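Local coordinates for iron binding protein FbpA (Mannheimia haemolytica, PDB 1Q35) that binds ferric iron in the periplasm and probably delivers it for uptake into the cell, as related solute-binding proteins do, at residues S8-Y13 with N196-G201; V54-D59 with F96-R101; C134-S137 with S141-V144; M203-K208 with S278-G283; T227-S232 with H267-K272. One frame throughout, in Å; residues are numbered along the deposited sequence.

How the interactions relate
Interactions 1, 2 and 5 cluster near the middle of the chain, their centres about 9 to 11 Å apart. Interactions 2 and 5 reach one mixed sheet, in which strand 96-108 neighbours strand 228-236 and the latter pairs with 54-57. Interaction 1 shares a bound formic acid with interaction 2 and a salt bridge, R10 to E268, with interaction 5. Interaction 3 carries Y142, which touches Y198 of interaction 1, whose centre is about 15 Å away. Interaction 4 uses the later part of helix 198-205, at the surface. Along the chain, 2 and then 3 are nested within the loop closed by 1, and 5 within that of 4. Interactions 1, 2, 3 and 5 probably line or border the iron-site cleft.

Interaction 1 of 5, residues S8-Y13 with N196-G201; sequences SYRQPY and NSYYYG. With FMT (formic acid), chain C.
R10 of the loop after strand 3-8 reaches toward Y198, which leads into helix 198-205, with a formic acid, probably from the crystallisation liquor, beside both. Followed outward, its CB sits 3.5 Å from O1 of the formic acid, and CG and CD run past the same oxygen. The chain then bends at chi3 (64°), which turns the guanidinium edge to the ligand: NE donates to its O1 almost straight, 2.9 Å and 174°, while NH1 gives a more bent bond to O2 at 3.0 Å. The same NH1 lies obliquely 4.4 Å from Y198 CE2, and NH2 is held by a salt bridge to E268. Y198 OH adds a weak bond to O2 of the formic acid. CE2 of Y198 lies over the centre of one face of the Y199 ring. Y13 meets Y199 at about a right angle, its OH 3.4 Å from CE2 at the ring edge, and one water joins the two hydroxyls. Y198 and Y199 are ferric-ion ligands in another structure of this protein. Arginine suits the loop because it offers several N-H groups to one small ligand, consistent with a pocket that could hold a small anion beside the iron ligands.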
# COMPACT_ATOMS: atom_id res chain seq x y z
N SER A 8 12.66 5.89 4.06
CA SER A 8 11.46 5.09 4.27
C SER A 8 10.17 5.88 4.12
O SER A 8 9.95 6.86 4.84
CB SER A 8 11.49 4.46 5.66
OG SER A 8 10.33 3.67 5.88
N TYR A 9 9.30 5.42 3.22
CA TYR A 9 7.93 5.91 3.14
C TYR A 9 7.03 5.27 4.22
O TYR A 9 5.87 5.65 4.35
CB TYR A 9 7.34 5.63 1.75
CG TYR A 9 7.91 6.51 0.67
CD1 TYR A 9 7.39 7.77 0.42
CD2 TYR A 9 9.00 6.08 -0.09
CE1 TYR A 9 7.92 8.58 -0.58
CE2 TYR A 9 9.53 6.88 -1.08
CZ TYR A 9 9.00 8.13 -1.32
OH TYR A 9 9.55 8.91 -2.31
N ARG A 10 7.56 4.30 4.95
CA ARG A 10 6.86 3.65 6.06
C ARG A 10 7.25 4.30 7.39
O ARG A 10 8.43 4.55 7.64
CB ARG A 10 7.19 2.16 6.11
CG ARG A 10 7.11 1.46 4.76
CD ARG A 10 6.78 -0.01 4.84
NE ARG A 10 5.46 -0.24 5.39
CZ ARG A 10 4.94 -1.44 5.61
NH1 ARG A 10 3.73 -1.54 6.13
NH2 ARG A 10 5.62 -2.53 5.28
N GLN A 11 6.27 4.58 8.24
CA GLN A 11 6.52 5.15 9.56
C GLN A 11 7.16 4.09 10.46
O GLN A 11 7.03 2.89 10.19
CB GLN A 11 5.22 5.66 10.19
CG GLN A 11 4.67 6.91 9.51
CD GLN A 11 5.48 8.15 9.84
OE1 GLN A 11 5.74 8.43 11.01
NE2 GLN A 11 5.88 8.89 8.81
N PRO A 12 7.88 4.52 11.50
CA PRO A 12 8.61 3.59 12.37
C PRO A 12 7.80 2.37 12.83
O PRO A 12 8.32 1.28 12.83
CB PRO A 12 9.02 4.46 13.56
CG PRO A 12 9.11 5.82 13.01
CD PRO A 12 8.10 5.92 11.91
N TYR A 13 6.54 2.56 13.21
CA TYR A 13 5.78 1.45 13.80
C TYR A 13 5.58 0.27 12.83
O TYR A 13 5.39 -0.86 13.28
CB TYR A 13 4.45 1.93 14.40
CG TYR A 13 3.30 2.19 13.44
CD1 TYR A 13 3.39 3.15 12.43
CD2 TYR A 13 2.09 1.52 13.58
CE1 TYR A 13 2.32 3.40 11.58
CE2 TYR A 13 1.02 1.76 12.74
CZ TYR A 13 1.14 2.69 11.73
OH TYR A 13 0.07 2.94 10.90
N ASN A 196 -6.54 0.16 3.61
CA ASN A 196 -5.71 -1.02 3.43
C ASN A 196 -5.98 -2.06 4.52
O ASN A 196 -6.26 -1.73 5.68
CB ASN A 196 -4.22 -0.66 3.39
CG ASN A 196 -3.80 -0.01 2.09
OD1 ASN A 196 -4.51 -0.07 1.08
ND2 ASN A 196 -2.63 0.61 2.10
N SER A 197 -5.89 -3.32 4.13
CA SER A 197 -6.26 -4.46 4.95
C SER A 197 -5.48 -4.57 6.25
O SER A 197 -6.04 -4.82 7.31
CB SER A 197 -6.07 -5.75 4.14
OG SER A 197 -4.75 -5.83 3.60
N TYR A 198 -4.17 -4.38 6.17
CA TYR A 198 -3.30 -4.61 7.33
C TYR A 198 -3.65 -3.67 8.49
O TYR A 198 -3.45 -4.02 9.65
CB TYR A 198 -1.80 -4.51 6.96
CG TYR A 198 -1.42 -3.22 6.29
CD1 TYR A 198 -1.52 -3.09 4.91
CD2 TYR A 198 -0.99 -2.12 7.02
CE1 TYR A 198 -1.20 -1.92 4.28
CE2 TYR A 198 -0.66 -0.93 6.39
CZ TYR A 198 -0.78 -0.84 5.01
OH TYR A 198 -0.50 0.33 4.34
N TYR A 199 -4.20 -2.50 8.19
CA TYR A 199 -4.61 -1.58 9.25
C TYR A 199 -5.67 -2.16 10.18
O TYR A 199 -5.73 -1.79 11.34
CB TYR A 199 -5.10 -0.24 8.67
CG TYR A 199 -3.98 0.62 8.11
CD1 TYR A 199 -4.01 1.05 6.79
CD2 TYR A 199 -2.91 1.01 8.90
CE1 TYR A 199 -2.99 1.83 6.27
CE2 TYR A 199 -1.89 1.79 8.39
CZ TYR A 199 -1.94 2.20 7.07
OH TYR A 199 -0.94 2.98 6.54
N TYR A 200 -6.52 -3.06 9.68
CA TYR A 200 -7.51 -3.72 10.53
C TYR A 200 -6.83 -4.51 11.65
O TYR A 200 -7.22 -4.42 12.81
CB TYR A 200 -8.42 -4.61 9.70
CG TYR A 200 -9.71 -4.99 10.38
CD1 TYR A 200 -9.92 -6.28 10.83
CD2 TYR A 200 -10.73 -4.06 10.57
CE1 TYR A 200 -11.11 -6.65 11.45
CE2 TYR A 200 -11.92 -4.42 11.19
CZ TYR A 200 -12.11 -5.71 11.62
OH TYR A 200 -13.29 -6.07 12.24
N GLY A 201 -5.78 -5.26 11.30
CA GLY A 201 -5.00 -5.99 12.28
C GLY A 201 -4.22 -5.08 13.22
O GLY A 201 -4.16 -5.33 14.43
C FMT C . 2.46 1.82 5.55
O1 FMT C . 3.71 1.93 5.99
O2 FMT C . 2.06 0.74 5.17
O HOH W 1 0.75 4.14 8.44

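Interaction 2 of 5, residues V54-D59 with F96-R101; sequences VLLTVD and FGLTTR. With FMT (formic acid), chain C.
V58 and R101 meet where strand 54-57 has just ended and strand 96-108 passes by. NH2 of R101 stands 3.4 Å from V58 O, but the angle is too poor for a hydrogen bond, and a water does the joining instead: it donates to V58 O at 2.8 Å and accepts from R101 NH2 at 2.9 Å, lying in the guanidinium plane at its edge. The other terminal nitrogen, NH1, gives a 2.9 Å bond with an angle of 155° to O2 of the formic acid. V58 CG1 packs against the same ligand, 3.7 Å from its O1, a small apolar wall beside it. Deeper in the contact, L56 CD2 touches L98 CD1 at 4.3 Å, and both leucines also rest on L253 of helix 243-254, where branched apolar side chains fill the space between sheet and helix.

In the next shell, R101 is folded rather than extended, with bends at chi2 (-94°) and chi3 that bring its guanidinium to V58, and E268 OE1 holds NH1 by a salt bridge. Y142 touches both V58 and R101. L98 and T99 both face S232 and form a classic beta bulge. D59 is the N-cap of helix 60-68, its carboxylate accepting from S61 N and R62 N. Strand 228-236 pairs with both 54-57 and 96-108 and so lies between them. V58, just past strand 54-57, and R101, on the long strand 96-108, line the ligand cleft, consistent with the periplasmic binding protein fold.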
# COMPACT_ATOMS: atom_id res chain seq x y z
N VAL A 54 18.87 2.65 0.07
CA VAL A 54 17.66 1.83 0.02
C VAL A 54 16.45 2.75 0.17
O VAL A 54 16.41 3.58 1.07
CB VAL A 54 17.69 0.79 1.17
CG1 VAL A 54 16.39 -0.02 1.26
CG2 VAL A 54 18.90 -0.13 1.01
N LEU A 55 15.48 2.63 -0.74
CA LEU A 55 14.22 3.36 -0.64
C LEU A 55 13.11 2.34 -0.39
O LEU A 55 12.89 1.45 -1.21
CB LEU A 55 13.97 4.17 -1.92
CG LEU A 55 15.22 4.81 -2.56
CD1 LEU A 55 14.89 5.46 -3.89
CD2 LEU A 55 15.87 5.81 -1.62
N LEU A 56 12.45 2.46 0.77
CA LEU A 56 11.37 1.55 1.17
C LEU A 56 10.03 2.19 0.85
O LEU A 56 9.67 3.21 1.43
CB LEU A 56 11.46 1.23 2.66
CG LEU A 56 12.67 0.40 3.09
CD1 LEU A 56 12.77 0.35 4.60
CD2 LEU A 56 12.60 -1.00 2.52
N THR A 57 9.31 1.57 -0.08
CA THR A 57 8.09 2.13 -0.65
C THR A 57 6.83 1.42 -0.15
O THR A 57 6.89 0.32 0.41
CB THR A 57 8.16 2.00 -2.17
OG1 THR A 57 8.44 0.63 -2.52
CG2 THR A 57 9.34 2.79 -2.73
N VAL A 58 5.69 2.07 -0.38
CA VAL A 58 4.38 1.52 -0.00
C VAL A 58 3.42 1.46 -1.18
O VAL A 58 2.22 1.22 -0.99
CB VAL A 58 3.73 2.34 1.14
CG1 VAL A 58 4.56 2.25 2.40
CG2 VAL A 58 3.52 3.79 0.74
N ASP A 59 3.91 1.68 -2.39
CA ASP A 59 3.05 1.81 -3.56
C ASP A 59 3.84 1.48 -4.83
O ASP A 59 4.94 1.99 -5.02
CB ASP A 59 2.49 3.23 -3.59
CG ASP A 59 1.81 3.59 -4.89
OD1 ASP A 59 1.03 2.77 -5.42
OD2 ASP A 59 2.02 4.70 -5.44
N PHE A 96 11.73 -4.60 -6.05
CA PHE A 96 11.39 -5.84 -5.36
C PHE A 96 10.26 -5.62 -4.38
O PHE A 96 10.33 -4.76 -3.51
CB PHE A 96 12.62 -6.38 -4.63
CG PHE A 96 13.78 -6.58 -5.55
CD1 PHE A 96 14.69 -5.56 -5.78
CD2 PHE A 96 13.90 -7.76 -6.28
CE1 PHE A 96 15.72 -5.72 -6.69
CE2 PHE A 96 14.94 -7.93 -7.17
CZ PHE A 96 15.85 -6.90 -7.38
N GLY A 97 9.19 -6.39 -4.54
CA GLY A 97 8.10 -6.41 -3.59
C GLY A 97 8.48 -7.20 -2.35
O GLY A 97 9.15 -8.23 -2.44
N LEU A 98 8.05 -6.70 -1.19
CA LEU A 98 8.32 -7.33 0.10
C LEU A 98 7.05 -7.83 0.79
O LEU A 98 7.09 -8.81 1.53
CB LEU A 98 9.05 -6.35 1.01
CG LEU A 98 10.47 -5.97 0.56
CD1 LEU A 98 11.01 -4.86 1.43
CD2 LEU A 98 11.40 -7.18 0.58
N THR A 99 5.93 -7.12 0.60
CA THR A 99 4.62 -7.60 1.05
C THR A 99 3.58 -7.22 0.01
O THR A 99 3.82 -6.35 -0.82
CB THR A 99 4.19 -6.96 2.37
OG1 THR A 99 4.05 -5.54 2.17
CG2 THR A 99 5.22 -7.14 3.47
N THR A 100 2.42 -7.86 0.08
CA THR A 100 1.23 -7.34 -0.58
C THR A 100 0.21 -6.94 0.47
O THR A 100 0.26 -7.37 1.62
CB THR A 100 0.61 -8.31 -1.61
OG1 THR A 100 0.08 -9.47 -0.95
CG2 THR A 100 1.63 -8.80 -2.62
N ARG A 101 -0.70 -6.08 0.04
CA ARG A 101 -1.77 -5.56 0.86
C ARG A 101 -2.98 -5.38 -0.04
O ARG A 101 -2.83 -5.16 -1.24
CB ARG A 101 -1.37 -4.24 1.53
CG ARG A 101 -0.84 -3.18 0.60
CD ARG A 101 0.69 -3.15 0.47
NE ARG A 101 1.37 -2.85 1.72
CZ ARG A 101 1.54 -1.63 2.26
NH1 ARG A 101 2.20 -1.53 3.40
NH2 ARG A 101 1.08 -0.53 1.70
C FMT C . 2.46 1.82 5.55
O1 FMT C . 3.71 1.93 5.99
O2 FMT C . 2.06 0.74 5.17
O HOH W 2 -0.05 -0.36 -0.92

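Interaction 3 of 5, residues C134-S137 with S141-V144; sequences CVRS and SYNV
N143, in the first turn of helix 141-168, donates through ND2 to the backbone O of S137 in the loop that leads into the helix. This is the hydrogen bond across the contact, 2.9 Å long with an angle of 149°. The acceptor lies near the amide plane of N143, whereas the donor stands well above the carbonyl plane of S137, 52° out of it. A second carbonyl, R136 O, is 3.2 Å from the same ND2. OD1 of the amide bonds to R103, so both ends of this buried side chain have polar partners, a reason for asparagine here: it can offer N-H and accept at once. Its CG points away from the carbonyl carbon (chi1 -74°), which carries the amide over to the loop.

In this solute-binding protein fold, strand 133-134 runs through the loop into helix 141-168, whose first turn carries Y142, a ferric-ion ligand in another structure of this protein. C134, at the far end of the loop segment, is joined by a disulfide to C190, and S137 OG bonds to D314.

Two side chains pack against the amide. CG of R136 lies 3.5 Å from N143 ND2. More tentatively, since V135 has two conformers, one of them brings CG2 up to the amide from the opposite direction.

The guanidinium of R136 meets the Y142 ring at its edge, not over a face: NH1 sits 3.7 Å from CD2, with guanidinium and ring planes 71° apart. The same nitrogen makes a long, weak ion pair with D178.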
# COMPACT_ATOMS: atom_id res chain seq x y z
N CYS A 134 -16.85 7.19 3.59
CA CYS A 134 -15.67 7.95 4.02
C CYS A 134 -14.44 7.44 3.27
O CYS A 134 -14.20 6.24 3.20
CB CYS A 134 -15.35 7.67 5.50
SG CYS A 134 -16.15 8.57 6.84
N VAL A 135 -13.66 8.37 2.72
CA VAL A 135 -12.38 8.03 2.12
C VAL A 135 -11.40 9.17 2.42
O VAL A 135 -11.78 10.35 2.44
CB VAL A 135 -12.48 7.72 0.63
CG1 VAL A 135 -12.80 8.95 -0.16
CG2 VAL A 135 -11.20 7.06 0.12
N ARG A 136 -10.14 8.82 2.66
CA ARG A 136 -9.09 9.82 2.78
C ARG A 136 -8.90 10.55 1.44
O ARG A 136 -9.51 10.18 0.44
CB ARG A 136 -7.78 9.18 3.22
CG ARG A 136 -7.07 8.42 2.12
CD ARG A 136 -5.94 7.57 2.60
NE ARG A 136 -4.86 8.35 3.18
CZ ARG A 136 -3.83 7.83 3.81
NH1 ARG A 136 -3.76 6.51 3.98
NH2 ARG A 136 -2.89 8.62 4.30
N SER A 137 -8.07 11.58 1.45
CA SER A 137 -7.80 12.36 0.24
C SER A 137 -7.74 11.50 -1.01
O SER A 137 -7.03 10.49 -1.06
CB SER A 137 -6.48 13.10 0.38
OG SER A 137 -6.16 13.78 -0.83
N SER A 141 -1.83 8.31 -2.59
CA SER A 141 -1.40 7.35 -3.61
C SER A 141 -2.02 5.97 -3.48
O SER A 141 -2.16 5.27 -4.47
CB SER A 141 0.12 7.23 -3.67
OG SER A 141 0.64 6.66 -2.49
N TYR A 142 -2.42 5.55 -2.28
CA TYR A 142 -3.17 4.30 -2.17
C TYR A 142 -4.48 4.39 -2.97
O TYR A 142 -4.88 3.43 -3.62
CB TYR A 142 -3.51 3.95 -0.72
CG TYR A 142 -2.35 3.68 0.20
CD1 TYR A 142 -1.19 3.04 -0.23
CD2 TYR A 142 -2.43 4.05 1.54
CE1 TYR A 142 -0.15 2.78 0.65
CE2 TYR A 142 -1.40 3.78 2.43
CZ TYR A 142 -0.26 3.15 1.97
OH TYR A 142 0.79 2.86 2.80
N ASN A 143 -5.16 5.53 -2.88
CA ASN A 143 -6.36 5.76 -3.67
C ASN A 143 -6.07 5.91 -5.16
O ASN A 143 -6.72 5.31 -5.98
CB ASN A 143 -7.13 6.99 -3.17
CG ASN A 143 -7.84 6.75 -1.86
OD1 ASN A 143 -8.17 5.61 -1.50
ND2 ASN A 143 -8.10 7.83 -1.13
N VAL A 144 -5.08 6.73 -5.50
CA VAL A 144 -4.79 6.98 -6.91
C VAL A 144 -4.41 5.68 -7.61
O VAL A 144 -4.83 5.45 -8.73
CB VAL A 144 -3.73 8.09 -7.10
CG1 VAL A 144 -3.46 8.33 -8.59
CG2 VAL A 144 -4.19 9.40 -6.45

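Interaction 4 of 5, residues M203-K208 with S278-G283; sequences MLDDEK and SAIVKG
L204 and I280 each turn their main branch away from the carbonyl carbon, chi1 -74° in both, which sends the two apolar side chains toward one another between two helices. The contact is a small helix-to-helix patch at the surface, joining the last turn of helix 198-205 to the short helix 279-283. L204 CD1 meets I280 CG2 at 3.9 Å, the two side chains crossing at a slant. The longer arm of the isoleucine, ending in CD1, meets the same helix: it lies 4.2 Å from L204 CB and 3.8 Å from D205 OD1. A branched isoleucine suits this position because its two arms can address leucine and aspartate at once. L204 also touches K210 and A213 of helix 210-214.

D205 and I280 run antiparallel alongside each other, and the polar end of the aspartate belongs elsewhere, for its OD2 takes a hydrogen bond from H267 NE2. The other ring nitrogen of that histidine, ND1, is bonded to S278 OG, so the imidazole bridges the two segments.

S278 is the N-cap of its helix: its OG accepts from V281 N at 3.1 Å with an angle of 162°, and a serine is well suited to this, being short enough to fold back on the first turn. Past the end of helix 198-205 the chain makes an Asx turn, in which K208 N donates to D206 OD1 at 3.2 Å, from above the carboxylate plane.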
# COMPACT_ATOMS: atom_id res chain seq x y z
N MET A 203 -5.11 -2.11 14.16
CA MET A 203 -6.08 -1.52 15.09
C MET A 203 -6.48 -2.53 16.16
O MET A 203 -6.56 -2.19 17.34
CB MET A 203 -7.31 -1.00 14.35
CG MET A 203 -7.04 0.27 13.56
SD MET A 203 -8.49 0.97 12.74
CE MET A 203 -8.82 -0.26 11.47
N LEU A 204 -6.71 -3.78 15.77
CA LEU A 204 -7.08 -4.82 16.72
C LEU A 204 -6.00 -5.04 17.78
O LEU A 204 -6.32 -5.36 18.93
CB LEU A 204 -7.38 -6.14 16.01
CG LEU A 204 -8.71 -6.20 15.25
CD1 LEU A 204 -8.77 -7.42 14.34
CD2 LEU A 204 -9.88 -6.18 16.23
N ASP A 205 -4.73 -4.86 17.41
CA ASP A 205 -3.59 -5.06 18.31
C ASP A 205 -3.36 -3.87 19.25
O ASP A 205 -2.58 -3.98 20.19
CB ASP A 205 -2.30 -5.28 17.51
CG ASP A 205 -2.13 -6.70 17.00
OD1 ASP A 205 -2.93 -7.60 17.32
OD2 ASP A 205 -1.17 -6.99 16.25
N ASP A 206 -4.00 -2.74 18.97
CA ASP A 206 -3.80 -1.50 19.72
C ASP A 206 -4.95 -1.30 20.70
O ASP A 206 -6.11 -1.29 20.30
CB ASP A 206 -3.72 -0.33 18.73
CG ASP A 206 -3.12 0.93 19.34
OD1 ASP A 206 -3.30 1.17 20.55
OD2 ASP A 206 -2.45 1.75 18.67
N GLU A 207 -4.64 -1.12 21.98
CA GLU A 207 -5.66 -0.95 23.01
C GLU A 207 -6.59 0.23 22.73
O GLU A 207 -7.78 0.17 23.02
CB GLU A 207 -5.01 -0.80 24.38
CG GLU A 207 -4.40 -2.09 24.92
CD GLU A 207 -3.64 -1.88 26.22
OE1 GLU A 207 -3.99 -2.53 27.22
OE2 GLU A 207 -2.69 -1.07 26.23
N LYS A 208 -6.03 1.30 22.17
CA LYS A 208 -6.77 2.53 21.90
C LYS A 208 -7.61 2.48 20.62
O LYS A 208 -8.55 3.26 20.47
CB LYS A 208 -5.81 3.70 21.83
N SER A 278 -0.68 -13.90 9.81
CA SER A 278 -1.07 -13.94 11.22
C SER A 278 -2.41 -14.63 11.39
O SER A 278 -3.18 -14.79 10.44
CB SER A 278 -1.16 -12.52 11.78
OG SER A 278 -2.28 -11.84 11.23
N ALA A 279 -2.71 -15.04 12.62
CA ALA A 279 -4.00 -15.64 12.94
C ALA A 279 -5.15 -14.69 12.61
O ALA A 279 -6.18 -15.12 12.10
CB ALA A 279 -4.05 -16.06 14.41
N ILE A 280 -4.98 -13.40 12.89
CA ILE A 280 -6.01 -12.42 12.55
C ILE A 280 -6.25 -12.41 11.03
O ILE A 280 -7.38 -12.49 10.56
CB ILE A 280 -5.64 -11.02 13.08
CG1 ILE A 280 -5.83 -10.96 14.60
CG2 ILE A 280 -6.47 -9.93 12.39
CD1 ILE A 280 -5.32 -9.69 15.26
N VAL A 281 -5.17 -12.32 10.26
CA VAL A 281 -5.29 -12.20 8.81
C VAL A 281 -5.86 -13.49 8.20
O VAL A 281 -6.71 -13.44 7.32
CB VAL A 281 -3.93 -11.82 8.18
CG1 VAL A 281 -3.97 -11.95 6.67
CG2 VAL A 281 -3.55 -10.40 8.58
N LYS A 282 -5.43 -14.63 8.71
CA LYS A 282 -5.97 -15.91 8.24
C LYS A 282 -7.48 -16.02 8.50
O LYS A 282 -8.21 -16.60 7.71
CB LYS A 282 -5.25 -17.07 8.92
CG LYS A 282 -3.85 -17.31 8.39
CD LYS A 282 -3.25 -18.61 8.91
CE LYS A 282 -2.97 -18.56 10.39
NZ LYS A 282 -2.11 -19.68 10.82
N GLY A 283 -7.93 -15.46 9.62
CA GLY A 283 -9.33 -15.47 10.00
C GLY A 283 -10.24 -14.71 9.05
O GLY A 283 -11.44 -14.97 9.00

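Interaction 5 of 5, residues T227-S232 with H267-K272; sequences THKNIS and HEYPVK
The ring of Y269 is approached obliquely by K229, whose CE lies 4.4 Å from CD1, while T100 and V281 also touch this tyrosine. The carboxylate of E268, the other flat group, turns OE1 toward S232, 4.1 Å from both its CB and its OG. These contacts reach across a strand of the central mixed sheet: 96-108 pairs antiparallel with 228-236 and also with 269-270, so the two segments flank it.

K229 curls tightly, each of its four torsions near -60°, which brings CE near the tyrosine and lets NZ bond to T100 OG1. A lysine can do both, since its methylene chain is apolar and its end polar.

E268 stretches out beyond CG, with chi2 at -179°, to put its carboxylate in a polar cluster. OE1, besides its bridge to R101, is hydrogen-bonded to the hydroxyl of T99, and OE2 goes to R10. The T99 hydroxyl joins S232 OG as well and so stands between the two segments. An acidic group between two arginines would be expected to offset part of their charge, and Y198, an iron ligand in another structure of this protein, is near by.

Upstream of E268 the chain leaves helix 256-266 at H267, whose phi is positive (62°), the turn that sends E268 toward the sheet. In the other segment, N230, within the strand, bonds through ND2 to D59. Its OD1 accepts from I60 N and also from I231 N at 2.8 Å, the latter donor tilted 24° from the carbonyl plane.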
# COMPACT_ATOMS: atom_id res chain seq x y z
N THR A 227 -10.35 -7.91 -5.78
CA THR A 227 -9.80 -6.99 -4.81
C THR A 227 -8.48 -6.43 -5.31
O THR A 227 -7.61 -7.17 -5.75
CB THR A 227 -9.60 -7.72 -3.47
OG1 THR A 227 -10.87 -8.00 -2.86
CG2 THR A 227 -8.85 -6.87 -2.46
N HIS A 228 -8.35 -5.11 -5.22
CA HIS A 228 -7.12 -4.41 -5.55
C HIS A 228 -6.01 -4.75 -4.57
O HIS A 228 -6.17 -4.65 -3.36
CB HIS A 228 -7.38 -2.90 -5.54
CG HIS A 228 -6.16 -2.05 -5.71
ND1 HIS A 228 -5.55 -1.84 -6.94
CD2 HIS A 228 -5.45 -1.32 -4.82
CE1 HIS A 228 -4.52 -1.03 -6.78
NE2 HIS A 228 -4.44 -0.69 -5.50
N LYS A 229 -4.88 -5.18 -5.13
CA LYS A 229 -3.65 -5.43 -4.39
C LYS A 229 -2.57 -4.43 -4.78
O LYS A 229 -2.46 -4.03 -5.94
CB LYS A 229 -3.12 -6.83 -4.69
CG LYS A 229 -4.05 -7.96 -4.36
CD LYS A 229 -4.32 -8.07 -2.89
CE LYS A 229 -3.09 -8.42 -2.07
NZ LYS A 229 -2.45 -9.67 -2.53
N ASN A 230 -1.77 -4.05 -3.80
CA ASN A 230 -0.59 -3.22 -4.02
C ASN A 230 0.53 -3.78 -3.14
O ASN A 230 0.31 -4.73 -2.38
CB ASN A 230 -0.96 -1.76 -3.71
CG ASN A 230 -0.03 -0.72 -4.35
OD1 ASN A 230 1.09 -1.02 -4.76
ND2 ASN A 230 -0.51 0.52 -4.41
N ILE A 231 1.74 -3.24 -3.25
CA ILE A 231 2.90 -3.80 -2.56
C ILE A 231 3.62 -2.79 -1.70
O ILE A 231 3.66 -1.60 -2.03
CB ILE A 231 3.94 -4.36 -3.58
CG1 ILE A 231 4.30 -3.34 -4.67
CG2 ILE A 231 3.44 -5.65 -4.19
CD1 ILE A 231 5.70 -3.55 -5.24
N SER A 232 4.21 -3.27 -0.61
CA SER A 232 5.36 -2.57 -0.05
C SER A 232 6.57 -3.15 -0.77
O SER A 232 6.56 -4.30 -1.19
CB SER A 232 5.48 -2.73 1.47
OG SER A 232 6.16 -3.91 1.85
N HIS A 267 0.56 -7.51 9.96
CA HIS A 267 -0.68 -8.07 9.39
C HIS A 267 -0.78 -7.87 7.88
O HIS A 267 -1.88 -7.71 7.34
CB HIS A 267 -1.90 -7.54 10.14
CG HIS A 267 -1.88 -7.91 11.58
ND1 HIS A 267 -2.11 -9.20 12.00
CD2 HIS A 267 -1.57 -7.20 12.68
CE1 HIS A 267 -1.98 -9.25 13.32
NE2 HIS A 267 -1.65 -8.05 13.75
N GLU A 268 0.37 -7.92 7.22
CA GLU A 268 0.46 -7.87 5.77
C GLU A 268 0.61 -9.28 5.23
O GLU A 268 0.83 -10.23 5.97
CB GLU A 268 1.65 -7.01 5.34
CG GLU A 268 1.46 -5.54 5.64
CD GLU A 268 2.63 -4.71 5.19
OE1 GLU A 268 2.66 -4.30 4.01
OE2 GLU A 268 3.54 -4.49 6.02
N TYR A 269 0.47 -9.41 3.92
CA TYR A 269 0.68 -10.69 3.25
C TYR A 269 2.14 -10.80 2.83
O TYR A 269 2.60 -10.00 2.03
CB TYR A 269 -0.24 -10.82 2.03
CG TYR A 269 -1.71 -10.78 2.40
CD1 TYR A 269 -2.48 -9.66 2.15
CD2 TYR A 269 -2.32 -11.88 3.02
CE1 TYR A 269 -3.84 -9.62 2.50
CE2 TYR A 269 -3.67 -11.85 3.37
CZ TYR A 269 -4.42 -10.72 3.12
OH TYR A 269 -5.75 -10.67 3.47
N PRO A 270 2.90 -11.77 3.36
CA PRO A 270 4.27 -11.96 2.88
C PRO A 270 4.30 -12.27 1.39
O PRO A 270 3.36 -12.88 0.88
CB PRO A 270 4.77 -13.17 3.67
CG PRO A 270 3.87 -13.29 4.82
CD PRO A 270 2.54 -12.73 4.42
N VAL A 271 5.35 -11.84 0.70
CA VAL A 271 5.57 -12.32 -0.67
C VAL A 271 6.20 -13.72 -0.68
O VAL A 271 6.00 -14.49 -1.62
CB VAL A 271 6.44 -11.36 -1.53
CG1 VAL A 271 5.73 -10.02 -1.70
CG2 VAL A 271 7.84 -11.18 -0.95
N LYS A 272 6.94 -14.07 0.37
CA LYS A 272 7.67 -15.34 0.40
C LYS A 272 6.70 -16.49 0.65
O LYS A 272 5.93 -16.47 1.61
CB LYS A 272 8.75 -15.32 1.48
CG LYS A 272 9.63 -16.57 1.50
CD LYS A 272 10.81 -16.40 2.43
CE LYS A 272 11.49 -17.73 2.75
NZ LYS A 272 11.84 -18.51 1.54